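Uncharacterized protein (Shigella flexneri 5a str. M90T, PDB 5EUR) is of unknown function, with a family domain to which no activity has yet been assigned. Local coordinates at residues A[81-84]-A[85-88]; A[44-47]-A[48-51]. All blocks are in the same frame, centred on the assembly; numbering follows the deposited sequence.

Interaction 1 of 2, residues A[81-84]-A[85-88]; sequences ERQE and AERR
The carboxylate of Glu-84 and the guanidinium of Arg-87 lie side by side and point the same way, their planes 32° apart. Glu-84 OE1 meets the guanidinium obliquely and stays 4.3 Å from Arg-87 NE, too far for a salt bridge. The closer approach is to carbon: Glu-84 OE2 is 4.0 Å from Arg-87 CD. The amide of Gln-83 is turned more steeply against the same guanidinium, by 64°, and its NE2 reaches only the aliphatic Arg-87 CG, at 3.9 Å. On its other branch, Gln-83 OE1 lies 3.9 Å from Glu-86 CB. The Gln-83 chain bends at chi2 (58°), which lays the amide alongside the roots of Glu-86 and Arg-87.

Beneath the side chains run the i to i+4 bonds of helix 79-99. Arg-87 N donates to Gln-83 O over 2.9 Å, and Arg-88 N to Glu-84 O over 3.1 Å. Ala-85 and Glu-86 bond in the same way to Glu-81 and Arg-82. Ala-85, the buried residue here, packs against Asn-55 of helix 47-59. The carboxylate of Glu-86 is held by His-58 and Lys-90, and Arg-88 forms a salt bridge to Asp-56.

Between the two segments, then, backbone bonds do the holding. The charges of Glu-84 and Arg-87 probably add a modest attraction on the exposed side, while Arg-88 and Glu-86 spend theirs on other partners.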
ATOM      1  N   GLU A  81      21.843  14.031  -9.470  1.00 31.41           N
ATOM      2  CA  GLU A  81      20.734  13.086  -9.531  1.00 31.05           C
ATOM      3  C   GLU A  81      19.402  13.816  -9.430  1.00 21.62           C
ATOM      4  O   GLU A  81      18.446  13.472 -10.147  1.00 23.28           O
ATOM      5  CB  GLU A  81      20.855  12.025  -8.438  1.00 36.62           C
ATOM      6  CG  GLU A  81      21.335  10.674  -8.957  1.00 38.20           C
ATOM      7  CD  GLU A  81      20.385  10.065  -9.979  1.00 44.26           C
ATOM      8  OE1 GLU A  81      19.182  10.400  -9.962  1.00 46.28           O
ATOM      9  OE2 GLU A  81      20.845   9.256 -10.810  1.00 53.72           O
ATOM     10  N   ARG A  82      19.329  14.843  -8.568  1.00 24.44           N
ATOM     11  CA  ARG A  82      18.116  15.655  -8.522  1.00 23.02           C
ATOM     12  C   ARG A  82      17.846  16.300  -9.872  1.00 24.41           C
ATOM     13  O   ARG A  82      16.693  16.432 -10.286  1.00 18.46           O
ATOM     14  CB  ARG A  82      18.204  16.738  -7.446  1.00 26.71           C
ATOM     15  CG  ARG A  82      17.829  16.312  -6.042  1.00 30.18           C
ATOM     16  CD  ARG A  82      17.667  17.519  -5.127  1.00 29.75           C
ATOM     17  NE  ARG A  82      18.948  18.092  -4.705  1.00 31.32           N
ATOM     18  CZ  ARG A  82      19.382  19.300  -5.048  1.00 36.54           C
ATOM     19  NH1 ARG A  82      18.640  20.084  -5.817  1.00 39.78           N
ATOM     20  NH2 ARG A  82      20.559  19.731  -4.613  1.00 38.91           N
ATOM     21  N   GLN A  83      18.902  16.716 -10.573  1.00 23.10           N
ATOM     22  CA  GLN A  83      18.708  17.371 -11.863  1.00 20.37           C
ATOM     23  C   GLN A  83      18.228  16.390 -12.923  1.00 19.44           C
ATOM     24  O   GLN A  83      17.414  16.749 -13.780  1.00 22.70           O
ATOM     25  CB  GLN A  83      20.004  18.058 -12.301  1.00 22.12           C
ATOM     26  CG  GLN A  83      19.932  18.702 -13.679  1.00 23.65           C
ATOM     27  CD  GLN A  83      18.835  19.744 -13.807  1.00 18.40           C
ATOM     28  OE1 GLN A  83      18.382  20.324 -12.819  1.00 23.05           O
ATOM     29  NE2 GLN A  83      18.405  19.993 -15.042  1.00 21.01           N
ATOM     30  N   GLU A  84      18.708  15.147 -12.884  1.00 19.60           N
ATOM     31  CA  GLU A  84      18.174  14.137 -13.793  1.00 23.15           C
ATOM     32  C   GLU A  84      16.690  13.917 -13.529  1.00 20.11           C
ATOM     33  O   GLU A  84      15.889  13.790 -14.468  1.00 22.33           O
ATOM     34  CB  GLU A  84      18.960  12.833 -13.653  1.00 27.67           C
ATOM     35  CG  GLU A  84      20.388  12.920 -14.191  1.00 30.74           C
ATOM     36  CD  GLU A  84      20.441  13.349 -15.645  1.00 33.32           C
ATOM     37  OE1 GLU A  84      19.672  12.796 -16.463  1.00 37.64           O
ATOM     38  OE2 GLU A  84      21.241  14.256 -15.968  1.00 36.95           O
ATOM     39  N   ALA A  85      16.306  13.911 -12.247  1.00 17.79           N
ATOM     40  CA  ALA A  85      14.886  13.846 -11.914  1.00 17.19           C
ATOM     41  C   ALA A  85      14.127  15.049 -12.466  1.00 19.19           C
ATOM     42  O   ALA A  85      13.004  14.910 -12.956  1.00 19.71           O
ATOM     43  CB  ALA A  85      14.707  13.750 -10.399  1.00 19.18           C
ATOM     44  N   GLU A  86      14.722  16.239 -12.385  1.00 16.34           N
ATOM     45  CA  GLU A  86      14.065  17.440 -12.896  1.00 19.45           C
ATOM     46  C   GLU A  86      13.876  17.374 -14.411  1.00 21.64           C
ATOM     47  O   GLU A  86      12.830  17.775 -14.928  1.00 21.15           O
ATOM     48  CB  GLU A  86      14.865  18.683 -12.498  1.00 18.59           C
ATOM     49  CG  GLU A  86      14.311  19.987 -13.063  1.00 20.68           C
ATOM     50  CD  GLU A  86      12.998  20.443 -12.428  1.00 26.37           C
ATOM     51  OE1 GLU A  86      12.655  19.977 -11.321  1.00 23.92           O
ATOM     52  OE2 GLU A  86      12.300  21.286 -13.043  1.00 25.36           O
ATOM     53  N   ARG A  87      14.867  16.859 -15.140  1.00 20.84           N
ATOM     54  CA  ARG A  87      14.707  16.681 -16.582  1.00 20.59           C
ATOM     55  C   ARG A  87      13.533  15.767 -16.892  1.00 25.50           C
ATOM     56  O   ARG A  87      12.704  16.066 -17.768  1.00 24.12           O
ATOM     57  CB  ARG A  87      15.988  16.106 -17.180  1.00 24.14           C
ATOM     58  CG  ARG A  87      17.081  17.133 -17.353  1.00 25.10           C
ATOM     59  CD  ARG A  87      18.389  16.487 -17.764  1.00 32.50           C
ATOM     60  NE  ARG A  87      18.329  15.872 -19.089  1.00 33.79           N
ATOM     61  CZ  ARG A  87      18.650  16.494 -20.223  1.00 36.02           C
ATOM     62  NH1 ARG A  87      19.043  17.757 -20.203  1.00 35.62           N
ATOM     63  NH2 ARG A  87      18.576  15.851 -21.380  1.00 36.25           N
ATOM     64  N   ARG A  88      13.442  14.643 -16.167  1.00 23.74           N
ATOM     65  CA  ARG A  88      12.317  13.728 -16.361  1.00 23.41           C
ATOM     66  C   ARG A  88      10.989  14.409 -16.026  1.00 22.25           C
ATOM     67  O   ARG A  88       9.992  14.223 -16.734  1.00 22.58           O
ATOM     68  CB  ARG A  88      12.549  12.477 -15.505  1.00 22.87           C
ATOM     69  CG  ARG A  88      13.804  11.691 -15.935  1.00 27.22           C
ATOM     70  CD  ARG A  88      14.134  10.481 -15.050  1.00 28.67           C
ATOM     71  NE  ARG A  88      13.006   9.620 -14.723  1.00 34.53           N
ATOM     72  CZ  ARG A  88      12.833   9.037 -13.539  1.00 32.41           C
ATOM     73  NH1 ARG A  88      13.710   9.229 -12.559  1.00 31.06           N
ATOM     74  NH2 ARG A  88      11.777   8.264 -13.335  1.00 33.45           N
TER

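Interaction 2 of 2, residues A[44-47]-A[48-51]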
ATOM      1  N   GLY A  44      13.546   4.099   7.147  1.00 15.89           N
ATOM      2  CA  GLY A  44      14.248   4.465   8.367  1.00 17.43           C
ATOM      3  C   GLY A  44      15.169   5.655   8.178  1.00 18.93           C
ATOM      4  O   GLY A  44      14.711   6.745   7.838  1.00 18.07           O
ATOM      5  N   SER A  45      16.473   5.463   8.380  1.00 20.51           N
ATOM      6  CA  SER A  45      17.442   6.528   8.167  1.00 22.90           C
ATOM      7  C   SER A  45      18.332   6.264   6.955  1.00 24.45           C
ATOM      8  O   SER A  45      19.438   6.807   6.867  1.00 25.90           O
ATOM      9  CB  SER A  45      18.278   6.719   9.432  1.00 23.30           C
ATOM     10  OG  SER A  45      17.456   7.231  10.467  1.00 29.27           O
ATOM     11  N   ASP A  46      17.864   5.439   6.015  1.00 17.28           N
ATOM     12  CA  ASP A  46      18.593   5.104   4.797  1.00 19.01           C
ATOM     13  C   ASP A  46      18.335   6.196   3.760  1.00 19.11           C
ATOM     14  O   ASP A  46      17.534   6.054   2.826  1.00 18.92           O
ATOM     15  CB  ASP A  46      18.171   3.724   4.317  1.00 18.42           C
ATOM     16  CG  ASP A  46      19.005   3.215   3.187  1.00 21.69           C
ATOM     17  OD1 ASP A  46      19.872   3.955   2.675  1.00 22.64           O
ATOM     18  OD2 ASP A  46      18.787   2.046   2.819  1.00 22.72           O
ATOM     19  N   MET A  47      19.076   7.297   3.930  1.00 19.21           N
ATOM     20  CA  MET A  47      18.879   8.511   3.140  1.00 22.00           C
ATOM     21  C   MET A  47      19.135   8.283   1.656  1.00 21.78           C
ATOM     22  O   MET A  47      18.518   8.943   0.813  1.00 20.55           O
ATOM     23  CB  MET A  47      19.805   9.598   3.702  1.00 25.54           C
ATOM     24  CG  MET A  47      19.807  10.920   2.975  1.00 29.50           C
ATOM     25  SD  MET A  47      20.991  12.027   3.788  1.00 41.45           S
ATOM     26  CE  MET A  47      22.518  11.156   3.491  1.00 40.43           C
ATOM     27  N   ALA A  48      20.040   7.367   1.307  1.00 19.27           N
ATOM     28  CA  ALA A  48      20.260   7.061  -0.103  1.00 22.11           C
ATOM     29  C   ALA A  48      19.000   6.482  -0.736  1.00 22.49           C
ATOM     30  O   ALA A  48      18.610   6.866  -1.852  1.00 20.80           O
ATOM     31  CB  ALA A  48      21.437   6.097  -0.249  1.00 25.34           C
ATOM     32  N   ASN A  49      18.331   5.578  -0.020  1.00 17.07           N
ATOM     33  CA  ASN A  49      17.113   4.969  -0.544  1.00 18.61           C
ATOM     34  C   ASN A  49      15.988   5.989  -0.623  1.00 17.53           C
ATOM     35  O   ASN A  49      15.266   6.056  -1.632  1.00 19.16           O
ATOM     36  CB  ASN A  49      16.694   3.777   0.328  1.00 17.76           C
ATOM     37  CG  ASN A  49      15.668   2.887  -0.352  1.00 21.15           C
ATOM     38  OD1 ASN A  49      15.326   3.086  -1.518  1.00 26.25           O
ATOM     39  ND2 ASN A  49      15.170   1.888   0.379  1.00 24.08           N
ATOM     40  N   SER A  50      15.810   6.785   0.436  1.00 14.27           N
ATOM     41  CA  SER A  50      14.724   7.763   0.392  1.00 16.20           C
ATOM     42  C   SER A  50      14.985   8.815  -0.682  1.00 17.44           C
ATOM     43  O   SER A  50      14.043   9.296  -1.324  1.00 14.71           O
ATOM     44  CB  SER A  50      14.489   8.403   1.767  1.00 16.57           C
ATOM     45  OG  SER A  50      15.629   9.053   2.310  1.00 16.58           O
ATOM     46  N   ASN A  51      16.253   9.153  -0.920  1.00 16.38           N
ATOM     47  CA  ASN A  51      16.553  10.072  -2.012  1.00 17.75           C
ATOM     48  C   ASN A  51      16.149   9.485  -3.350  1.00 18.84           C
ATOM     49  O   ASN A  51      15.591  10.200  -4.191  1.00 18.53           O
ATOM     50  CB  ASN A  51      18.038  10.433  -2.025  1.00 20.61           C
ATOM     51  CG  ASN A  51      18.406  11.429  -0.954  1.00 21.40           C
ATOM     52  OD1 ASN A  51      17.553  12.114  -0.392  1.00 23.30           O
ATOM     53  ND2 ASN A  51      19.700  11.514  -0.656  1.00 27.64           N
TER
HETATM   54  O   HOH W   1      15.759   7.419   4.985  1.00 29.72           O
HETATM   55  O   HOH W   2      21.821   5.641   2.974  1.00 29.97           O
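The side chains of Asp-46 and Asn-49 cross at a slant, with the carboxylate and amide planes 61° apart. Asp-46 OD2 comes to 3.7 Å from Asn-49 CB, and Asp-46 OD1 to 3.5 Å from Asn-49 N. The acid therefore meets the root and backbone of the asparagine, not its side-chain amide. Both polar ends reach the start of the chain: Asp-46 OD2 and Asn-49 ND2 are each hydrogen-bonded to Ser-2 OG. Asp-46 has CG anti to its own nitrogen (chi1 -172°), which brings the carboxylate to the N-terminal end of the helix, beside its first backbone N-H groups. There OD1 accepts from a water at 2.6 Å, and the same water accepts from Ala-48 N at 3.0 Å.

Asp-46 is at the N-cap position of helix 47-59, and its carboxylate reaches the first-turn N-H of Ala-48 through this water. The helix end would probably stabilise its negative charge. Asp-46 is also the centre of an inverse gamma turn, closed by a weak bond from Met-47 N to Ser-45 O.

Met-47 and Asn-51 run alongside each other and point the same way, with Met-47 CG 3.7 Å from Asn-51 ND2. Their backbones are joined by Asn-51 N donating to Met-47 O at 2.9 Å. One residue earlier, Ser-50 N donates to Asp-46 O in the carbonyl plane. Ser-50 OG stands between its backbone N and carbonyl carbon (chi1 58°), where it accepts from a second water that also donates to Gly-44 O, at 3.1 Å. Tyr-70 of helix 68-75 bonds to that glycine carbonyl, and its side chain touches Ser-50.

How the interactions relate
Interaction 2 comes first along the chain, where the loop after helix 28-43 leads into helix 47-59. Interaction 1 follows, near the start of helix 79-99. Their centres are 18 Å apart and their nearest atoms about 7 Å, so they do not touch. Helix 47-59 links them: interaction 2 forms its first turn, and Asn-55, Asp-56, His-58 and Ala-59 farther along it meet the residues of interaction 1. Ser-77, in the loop before helix 79-99, touches Asn-51 and bonds to Arg-82. Both contacts belong to the DUF6971 domain. Interaction 2 starts helix 47-59; interaction 1 lies within helix 79-99, whose side chains there also pack on helix 47-59.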